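Side-chain contacts in hypothetical protein (Pseudomonas aeruginosa, PDB 2H9F), which probably catalyses the isomerisation of methylaconitate: residues A[120-123]-A[124-128]; A[294-298]-A[299-303]. One frame throughout, in Å; residues are numbered along the deposited sequence.

Contact 1: A[120-123]-A[124-128]; sequences GLVD and PARIP
D123 turns its carboxylate back over the chain that follows it, and OD1 accepts a hydrogen bond from the backbone N of A125 at 3.0 Å, closing an Asx turn. With CG anti to the backbone N (chi1 -180°), the carboxylate lies beside the start of the 3-10 segment 124-126, and the N-H reaches OD1 from above the carboxylate plane, not within it. The carbonyl O of D123 takes a second N-H, that of R126, at 2.9 Å and 161°, so one residue grips the turn through side chain and main chain alike. P124 between them has no N-H to give.

The tight part lies on the inner side of the turn, where V122 is buried. V122 CG1 touches both R126 CB and I127 CG1, each at 4.1 Å, while I127 CG1 also passes 3.7 Å from D123 O. The looser, outward side carries P124, A125 and the D123 carboxylate, all exposed. R126 sends its guanidinium elsewhere, into a salt bridge with E134 on strand 131-139. V122 and I127 rest on L117 of helix 106-118, and the turn lies in the loop that carries the chain from this helix to strand 131-139.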
ATOM      1  N   GLY A 120       5.626 -26.039   9.748  1.00 29.71           N
ATOM      2  CA  GLY A 120       5.793 -27.411  10.211  1.00 27.73           C
ATOM      3  C   GLY A 120       5.554 -28.405   9.114  1.00 28.99           C
ATOM      4  O   GLY A 120       5.160 -29.546   9.387  1.00 28.33           O
ATOM      5  N   LEU A 121       5.772 -28.015   7.866  1.00 29.18           N
ATOM      6  CA  LEU A 121       5.407 -28.911   6.772  1.00 29.38           C
ATOM      7  C   LEU A 121       6.582 -29.742   6.262  1.00 29.99           C
ATOM      8  O   LEU A 121       6.421 -30.590   5.399  1.00 32.26           O
ATOM      9  CB  LEU A 121       4.786 -28.111   5.628  1.00 29.25           C
ATOM     10  CG  LEU A 121       3.454 -27.404   5.886  1.00 29.99           C
ATOM     11  CD1 LEU A 121       3.169 -26.416   4.763  1.00 29.55           C
ATOM     12  CD2 LEU A 121       2.352 -28.425   6.011  1.00 27.00           C
ATOM     13  N   VAL A 122       7.771 -29.497   6.795  1.00 32.76           N
ATOM     14  CA  VAL A 122       8.967 -30.234   6.358  1.00 30.45           C
ATOM     15  C   VAL A 122       9.321 -31.361   7.326  1.00 31.09           C
ATOM     16  O   VAL A 122       9.318 -31.181   8.532  1.00 30.48           O
ATOM     17  CB  VAL A 122      10.160 -29.279   6.178  1.00 29.11           C
ATOM     18  CG1 VAL A 122      11.415 -30.046   5.768  1.00 25.57           C
ATOM     19  CG2 VAL A 122       9.803 -28.217   5.143  1.00 28.59           C
ATOM     20  N   ASP A 123       9.607 -32.536   6.778  1.00 31.96           N
ATOM     21  CA  ASP A 123      10.057 -33.678   7.572  1.00 32.67           C
ATOM     22  C   ASP A 123      11.191 -33.191   8.488  1.00 33.25           C
ATOM     23  O   ASP A 123      12.180 -32.624   8.032  1.00 32.21           O
ATOM     24  CB  ASP A 123      10.549 -34.772   6.622  1.00 33.82           C
ATOM     25  CG  ASP A 123      11.050 -36.040   7.335  1.00 37.24           C
ATOM     26  OD1 ASP A 123      11.112 -36.107   8.596  1.00 33.76           O
ATOM     27  OD2 ASP A 123      11.370 -36.986   6.572  1.00 39.94           O
ATOM     28  N   PRO A 124      11.045 -33.385   9.796  1.00 34.91           N
ATOM     29  CA  PRO A 124      12.105 -32.917  10.697  1.00 33.69           C
ATOM     30  C   PRO A 124      13.445 -33.625  10.519  1.00 33.28           C
ATOM     31  O   PRO A 124      14.480 -33.075  10.923  1.00 30.38           O
ATOM     32  CB  PRO A 124      11.532 -33.179  12.079  1.00 35.03           C
ATOM     33  CG  PRO A 124      10.525 -34.222  11.878  1.00 39.72           C
ATOM     34  CD  PRO A 124       9.927 -33.999  10.526  1.00 35.98           C
ATOM     35  N   ALA A 125      13.457 -34.804   9.890  1.00 31.63           N
ATOM     36  CA  ALA A 125      14.753 -35.424   9.502  1.00 30.99           C
ATOM     37  C   ALA A 125      15.588 -34.525   8.580  1.00 30.36           C
ATOM     38  O   ALA A 125      16.805 -34.722   8.449  1.00 29.93           O
ATOM     39  CB  ALA A 125      14.554 -36.817   8.857  1.00 28.84           C
ATOM     40  N   ARG A 126      14.945 -33.562   7.918  1.00 29.73           N
ATOM     41  CA  ARG A 126      15.640 -32.701   6.969  1.00 28.72           C
ATOM     42  C   ARG A 126      16.113 -31.384   7.565  1.00 28.12           C
ATOM     43  O   ARG A 126      16.740 -30.616   6.860  1.00 29.67           O
ATOM     44  CB  ARG A 126      14.738 -32.391   5.777  1.00 28.40           C
ATOM     45  CG  ARG A 126      14.384 -33.628   4.985  1.00 30.98           C
ATOM     46  CD  ARG A 126      13.519 -33.274   3.803  1.00 32.25           C
ATOM     47  NE  ARG A 126      14.193 -32.431   2.824  1.00 31.29           N
ATOM     48  CZ  ARG A 126      15.103 -32.863   1.951  1.00 28.42           C
ATOM     49  NH1 ARG A 126      15.459 -34.129   1.914  1.00 26.83           N
ATOM     50  NH2 ARG A 126      15.654 -32.021   1.107  1.00 31.01           N
ATOM     51  N   ILE A 127      15.786 -31.109   8.833  1.00 26.76           N
ATOM     52  CA  ILE A 127      16.011 -29.789   9.436  1.00 28.37           C
ATOM     53  C   ILE A 127      17.148 -29.913  10.428  1.00 27.80           C
ATOM     54  O   ILE A 127      17.094 -30.747  11.329  1.00 28.72           O
ATOM     55  CB  ILE A 127      14.715 -29.272  10.160  1.00 29.95           C
ATOM     56  CG1 ILE A 127      13.456 -29.391   9.252  1.00 28.13           C
ATOM     57  CG2 ILE A 127      14.869 -27.871  10.628  1.00 24.59           C
ATOM     58  CD1 ILE A 127      12.113 -28.855   9.940  1.00 26.63           C
ATOM     59  N   PRO A 128      18.199 -29.112  10.267  1.00 29.32           N
ATOM     60  CA  PRO A 128      19.284 -29.191  11.210  1.00 28.43           C
ATOM     61  C   PRO A 128      18.923 -28.399  12.459  1.00 31.75           C
ATOM     62  O   PRO A 128      17.941 -27.683  12.461  1.00 33.28           O
ATOM     63  CB  PRO A 128      20.407 -28.473  10.479  1.00 30.23           C
ATOM     64  CG  PRO A 128      19.713 -27.413   9.695  1.00 30.53           C
ATOM     65  CD  PRO A 128      18.439 -28.084   9.232  1.00 29.82           C
TER

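Contact 2: A[294-298]-A[299-303]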
ATOM      1  N   LYS A 294      29.733   4.830  -3.501  1.00 46.80           N
ATOM      2  CA  LYS A 294      30.284   3.614  -2.920  1.00 47.26           C
ATOM      3  C   LYS A 294      31.237   2.944  -3.924  1.00 46.48           C
ATOM      4  O   LYS A 294      30.949   2.913  -5.108  1.00 42.97           O
ATOM      5  CB  LYS A 294      29.106   2.715  -2.588  1.00 46.68           C
ATOM      6  CG  LYS A 294      29.403   1.286  -2.200  1.00 46.99           C
ATOM      7  CD  LYS A 294      28.041   0.511  -2.081  1.00 53.08           C
ATOM      8  CE  LYS A 294      27.138   0.536  -3.370  1.00 50.55           C
ATOM      9  NZ  LYS A 294      26.123  -0.585  -3.405  1.00 45.46           N
ATOM     10  N   LEU A 295      32.373   2.434  -3.448  1.00 45.12           N
ATOM     11  CA  LEU A 295      33.394   1.910  -4.344  1.00 44.71           C
ATOM     12  C   LEU A 295      33.213   0.404  -4.473  1.00 44.46           C
ATOM     13  O   LEU A 295      33.057  -0.269  -3.468  1.00 44.17           O
ATOM     14  CB  LEU A 295      34.810   2.269  -3.852  1.00 43.15           C
ATOM     15  CG  LEU A 295      36.023   1.398  -4.247  1.00 45.80           C
ATOM     16  CD1 LEU A 295      36.477   1.445  -5.792  1.00 43.54           C
ATOM     17  CD2 LEU A 295      37.203   1.720  -3.288  1.00 47.68           C
ATOM     18  N   VAL A 296      33.234  -0.113  -5.704  1.00 43.53           N
ATOM     19  CA  VAL A 296      33.302  -1.550  -5.944  1.00 41.71           C
ATOM     20  C   VAL A 296      34.684  -1.889  -6.510  1.00 42.87           C
ATOM     21  O   VAL A 296      35.052  -1.354  -7.535  1.00 43.31           O
ATOM     22  CB  VAL A 296      32.241  -1.982  -6.961  1.00 44.92           C
ATOM     23  CG1 VAL A 296      32.354  -3.486  -7.220  1.00 42.20           C
ATOM     24  CG2 VAL A 296      30.836  -1.601  -6.479  1.00 40.81           C
ATOM     25  N   ALA A 297      35.441  -2.750  -5.831  1.00 40.84           N
ATOM     26  CA  ALA A 297      36.770  -3.162  -6.263  1.00 39.13           C
ATOM     27  C   ALA A 297      36.679  -4.310  -7.266  1.00 41.09           C
ATOM     28  O   ALA A 297      35.797  -5.165  -7.180  1.00 39.75           O
ATOM     29  CB  ALA A 297      37.602  -3.571  -5.061  1.00 40.06           C
ATOM     30  N   ALA A 298      37.595  -4.313  -8.228  1.00 40.56           N
ATOM     31  CA  ALA A 298      37.668  -5.317  -9.263  1.00 40.50           C
ATOM     32  C   ALA A 298      37.746  -6.712  -8.671  1.00 39.86           C
ATOM     33  O   ALA A 298      37.126  -7.638  -9.164  1.00 40.18           O
ATOM     34  CB  ALA A 298      38.905  -5.052 -10.149  1.00 41.51           C
ATOM     35  N   GLY A 299      38.485  -6.845  -7.582  1.00 40.67           N
ATOM     36  CA  GLY A 299      38.669  -8.130  -6.899  1.00 40.82           C
ATOM     37  C   GLY A 299      37.389  -8.701  -6.303  1.00 41.18           C
ATOM     38  O   GLY A 299      37.304  -9.895  -6.016  1.00 42.33           O
ATOM     39  N   ASP A 300      36.393  -7.847  -6.124  1.00 38.34           N
ATOM     40  CA  ASP A 300      35.167  -8.240  -5.501  1.00 39.34           C
ATOM     41  C   ASP A 300      34.169  -8.789  -6.502  1.00 36.95           C
ATOM     42  O   ASP A 300      33.152  -9.288  -6.108  1.00 39.21           O
ATOM     43  CB  ASP A 300      34.504  -7.032  -4.847  1.00 39.29           C
ATOM     44  CG  ASP A 300      35.278  -6.488  -3.652  1.00 41.05           C
ATOM     45  OD1 ASP A 300      36.162  -7.194  -3.106  1.00 40.51           O
ATOM     46  OD2 ASP A 300      34.924  -5.342  -3.258  1.00 43.84           O
ATOM     47  N   ILE A 301      34.415  -8.604  -7.793  1.00 38.43           N
ATOM     48  CA  ILE A 301      33.457  -8.996  -8.815  1.00 35.90           C
ATOM     49  C   ILE A 301      34.152  -9.830  -9.876  1.00 36.00           C
ATOM     50  O   ILE A 301      35.364  -9.785 -10.005  1.00 36.05           O
ATOM     51  CB  ILE A 301      32.754  -7.770  -9.484  1.00 37.24           C
ATOM     52  CG1 ILE A 301      33.768  -6.709  -9.944  1.00 36.99           C
ATOM     53  CG2 ILE A 301      31.713  -7.125  -8.529  1.00 34.88           C
ATOM     54  CD1 ILE A 301      33.202  -5.708 -10.929  1.00 35.43           C
ATOM     55  N   ASP A 302      33.358 -10.561 -10.647  1.00 34.77           N
ATOM     56  CA  ASP A 302      33.843 -11.372 -11.747  1.00 34.24           C
ATOM     57  C   ASP A 302      33.754 -10.649 -13.088  1.00 35.54           C
ATOM     58  O   ASP A 302      34.520 -10.942 -13.999  1.00 36.44           O
ATOM     59  CB  ASP A 302      33.056 -12.679 -11.806  1.00 34.01           C
ATOM     60  CG  ASP A 302      33.267 -13.561 -10.582  1.00 36.96           C
ATOM     61  OD1 ASP A 302      34.413 -14.048 -10.364  1.00 42.62           O
ATOM     62  OD2 ASP A 302      32.296 -13.791  -9.823  1.00 35.84           O
ATOM     63  N   LEU A 303      32.803  -9.724 -13.236  1.00 33.48           N
ATOM     64  CA  LEU A 303      32.679  -8.951 -14.447  1.00 33.30           C
ATOM     65  C   LEU A 303      31.782  -7.739 -14.199  1.00 35.92           C
ATOM     66  O   LEU A 303      31.159  -7.613 -13.150  1.00 34.42           O
ATOM     67  CB  LEU A 303      32.056  -9.786 -15.540  1.00 34.62           C
ATOM     68  CG  LEU A 303      30.592 -10.187 -15.407  1.00 37.08           C
ATOM     69  CD1 LEU A 303      30.108 -10.663 -16.768  1.00 30.34           C
ATOM     70  CD2 LEU A 303      30.324 -11.235 -14.283  1.00 33.19           C
TER
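The carbonyl O of A297 accepts the backbone N-H of D300 at 2.9 Å, the shortest hydrogen bond between 294-298 and 299-303. The bond is somewhat bent, 153° at the hydrogen. One residue further on the pattern repeats: I301 N bonds to A298 O at 3.2 Å, a longer but straighter link. The same A298 O sits 2.9 Å from I301 O; both are acceptors, so the pair is not bonded and the closeness is probably mildly unfavourable.

Side chains close in around these oxygens. D300 CB lies 3.3 Å from A297 O, and its carboxylate lies back over A297, OD2 resting 3.7 Å from A297 CB in a plain van der Waals touch. I301 splits its branches between two tasks. CG1 is placed between the backbone N and the carbonyl carbon (chi1 50°), which turns it in against A298 O at 3.6 Å; CG2 meets V296 CG1 at 3.9 Å, the two side chains crossing at about a right angle. T356 of strand 355-366 packs on both V296 and I301, making this the buried face, whereas G299 and D300 are exposed.

Outside the turn, D287 OD1 accepts the N-H of A298, and V296 pairs through its backbone with Y288. Two overlapping i to i+3 bonds of this kind are characteristic of a short 3-10 turn, here leading from the small hairpin 288-289/295-296 into strand 303-309.

Contacts 1 and 2 both fold a short 3-10 turn by N-H groups bonding back to the carbonyl three residues earlier, yet they share no element, and their centres lie about 38 Å apart. Contact 1 is a surface turn that links a helix to a strand; contact 2 is partly buried and lies between strands. The polar chemistry differs: an aspartate of the turn adds a side-chain bond to the first, while bonds within the second are main chain to main chain, with D287 from outside holding A298 N. In each, a valine meets an isoleucine on the inner side, backed by a leucine of helix 106-118 in contact 1 and by a threonine of strand 355-366 in contact 2.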